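PDB 2EGR: putative esterase aq_1494 from Aquifex aeolicus, which probably hydrolyses acyl-CoA thioesters, as a hotdog-fold member of the 4-hydroxybenzoyl-CoA thioesterase family, although its own substrate is not established. Local coordinates for residues 23-28 and 99-104. Residues are numbered along the deposited sequence; the frame is centred on the assembly and turned at random.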
loop_
_atom_site.group_PDB
_atom_site.type_symbol
_atom_site.label_atom_id
_atom_site.label_comp_id
_atom_site.label_asym_id
_atom_site.label_seq_id
_atom_site.Cartn_x
_atom_site.Cartn_y
_atom_site.Cartn_z
ATOM N N SER A 23 -1.219 -0.261 9.596
ATOM C CA SER A 23 -0.787 0.919 8.930
ATOM C C SER A 23 -1.927 1.539 8.103
ATOM O O SER A 23 -1.864 2.695 7.793
ATOM C CB SER A 23 0.400 0.615 7.999
ATOM O OG SER A 23 -0.014 -0.208 6.912
ATOM N N ASN A 24 -2.917 0.738 7.719
ATOM C CA ASN A 24 -4.000 1.230 6.850
ATOM C C ASN A 24 -4.970 2.107 7.634
ATOM O O ASN A 24 -5.694 2.899 7.041
ATOM C CB ASN A 24 -4.769 0.062 6.197
ATOM C CG ASN A 24 -3.945 -0.639 5.099
ATOM O OD1 ASN A 24 -4.068 -1.850 4.857
ATOM N ND2 ASN A 24 -3.142 0.120 4.438
ATOM N N TYR A 25 -5.005 1.955 8.954
ATOM C CA TYR A 25 -5.864 2.853 9.774
ATOM C C TYR A 25 -5.492 4.296 9.566
ATOM O O TYR A 25 -6.378 5.142 9.447
ATOM C CB TYR A 25 -5.857 2.456 11.269
ATOM C CG TYR A 25 -6.592 1.188 11.584
ATOM C CD1 TYR A 25 -7.813 1.237 12.300
ATOM C CD2 TYR A 25 -6.091 -0.074 11.199
ATOM C CE1 TYR A 25 -8.498 0.077 12.614
ATOM C CE2 TYR A 25 -6.785 -1.289 11.506
ATOM C CZ TYR A 25 -7.987 -1.182 12.240
ATOM O OH TYR A 25 -8.687 -2.308 12.577
ATOM N N PHE A 26 -4.184 4.602 9.431
ATOM C CA PHE A 26 -3.757 5.964 9.157
ATOM C C PHE A 26 -4.272 6.462 7.817
ATOM O O PHE A 26 -4.578 7.637 7.677
ATOM C CB PHE A 26 -2.245 6.109 9.306
ATOM C CG PHE A 26 -1.792 5.744 10.683
ATOM C CD1 PHE A 26 -1.954 6.661 11.754
ATOM C CD2 PHE A 26 -1.332 4.452 10.953
ATOM C CE1 PHE A 26 -1.576 6.284 13.050
ATOM C CE2 PHE A 26 -0.985 4.059 12.263
ATOM C CZ PHE A 26 -1.101 4.993 13.306
ATOM N N ARG A 27 -4.377 5.551 6.851
ATOM C CA ARG A 27 -4.935 5.903 5.533
ATOM C C ARG A 27 -6.423 6.230 5.629
ATOM O O ARG A 27 -6.876 7.235 5.037
ATOM C CB ARG A 27 -4.652 4.784 4.539
ATOM C CG ARG A 27 -3.124 4.583 4.368
ATOM C CD ARG A 27 -2.768 3.395 3.428
ATOM N NE ARG A 27 -1.288 3.351 3.262
ATOM C CZ ARG A 27 -0.661 2.797 2.222
ATOM N NH1 ARG A 27 -1.380 2.148 1.287
ATOM N NH2 ARG A 27 0.696 2.851 2.151
ATOM N N TYR A 28 -7.147 5.420 6.402
ATOM C CA TYR A 28 -8.554 5.671 6.689
ATOM C C TYR A 28 -8.730 7.029 7.355
ATOM O O TYR A 28 -9.617 7.778 6.958
ATOM C CB TYR A 28 -9.146 4.606 7.594
ATOM C CG TYR A 28 -9.215 3.182 7.077
ATOM C CD1 TYR A 28 -9.215 2.893 5.717
ATOM C CD2 TYR A 28 -9.310 2.136 7.983
ATOM C CE1 TYR A 28 -9.331 1.555 5.274
ATOM C CE2 TYR A 28 -9.429 0.828 7.589
ATOM C CZ TYR A 28 -9.436 0.545 6.212
ATOM O OH TYR A 28 -9.573 -0.770 5.823
ATOM N N ALA A 99 -16.454 0.524 19.656
ATOM C CA ALA A 99 -15.174 1.187 19.398
ATOM C C ALA A 99 -14.053 0.149 19.232
ATOM O O ALA A 99 -13.689 -0.591 20.167
ATOM C CB ALA A 99 -14.850 2.204 20.486
ATOM N N VAL A 100 -13.513 0.116 18.018
ATOM C CA VAL A 100 -12.580 -0.903 17.570
ATOM C C VAL A 100 -11.133 -0.333 17.598
ATOM O O VAL A 100 -10.144 -1.083 17.677
ATOM C CB VAL A 100 -13.113 -1.355 16.162
ATOM C CG1 VAL A 100 -12.148 -1.214 15.045
ATOM C CG2 VAL A 100 -13.899 -2.670 16.218
ATOM N N ALA A 101 -11.020 0.995 17.530
ATOM C CA ALA A 101 -9.748 1.685 17.683
ATOM C C ALA A 101 -9.970 3.154 17.994
ATOM O O ALA A 101 -11.045 3.717 17.704
ATOM C CB ALA A 101 -8.889 1.533 16.390
ATOM N N LYS A 102 -8.958 3.783 18.580
ATOM C CA LYS A 102 -8.947 5.235 18.808
ATOM C C LYS A 102 -7.603 5.778 18.411
ATOM O O LYS A 102 -6.595 5.107 18.612
ATOM C CB LYS A 102 -9.193 5.558 20.291
ATOM C CG LYS A 102 -10.577 5.222 20.717
ATOM C CD LYS A 102 -10.901 5.836 22.069
ATOM C CE LYS A 102 -12.322 5.508 22.503
ATOM N NZ LYS A 102 -12.498 6.027 23.936
ATOM N N ALA A 103 -7.593 7.011 17.911
ATOM C CA ALA A 103 -6.399 7.653 17.392
ATOM C C ALA A 103 -6.431 9.170 17.482
ATOM O O ALA A 103 -7.483 9.788 17.772
ATOM C CB ALA A 103 -6.202 7.247 15.933
ATOM N N ASN A 104 -5.289 9.762 17.160
ATOM C CA ASN A 104 -5.147 11.189 17.050
ATOM C C ASN A 104 -3.968 11.529 16.163
ATOM O O ASN A 104 -3.003 10.723 16.059
ATOM C CB ASN A 104 -5.056 11.844 18.439
ATOM C CG ASN A 104 -3.836 11.397 19.245
ATOM O OD1 ASN A 104 -2.749 11.932 19.066
ATOM N ND2 ASN A 104 -4.044 10.490 20.194
HETATM O O HOH W 1 -8.120 -2.422 15.415
#
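Tyr25, on helix 22-39, reaches strand 98-111 with its ring against Ala101 and its hydroxyl near Val100, a compact example of how the hotdog fold seats its long helix against a curved antiparallel sheet. CB leaves the helix toward the strand, and CG stands anti to the carbonyl carbon (chi1 -71°), which carries the ring the same way. Midway along one side of the ring, CD1 lies 4.2 Å from Ala101 CB; the next atom, CE1, comes to 4.1 Å of the same methyl, which meets the ring obliquely. At the tip, OH passes 4.4 Å from Val100 CG1 and binds a water at 2.9 Å. That water also donates a weak hydrogen bond, 3.3 Å long, to Val100 O. Val100 and Ala101 can both point at the helix because they form a classic beta bulge opposite Val93, with Val100 at a near-helical psi of -23°. Tyr63 adds an edge-to-face contact with the Tyr25 ring, and Leu67 also touches this side chain. The chemistry is divided along the tyrosine: loose apolar packing on its carbons, and at its hydroxyl a water bridging, weakly at Val100 O, to the strand, with no direct polar bond between 23-28 and 99-104.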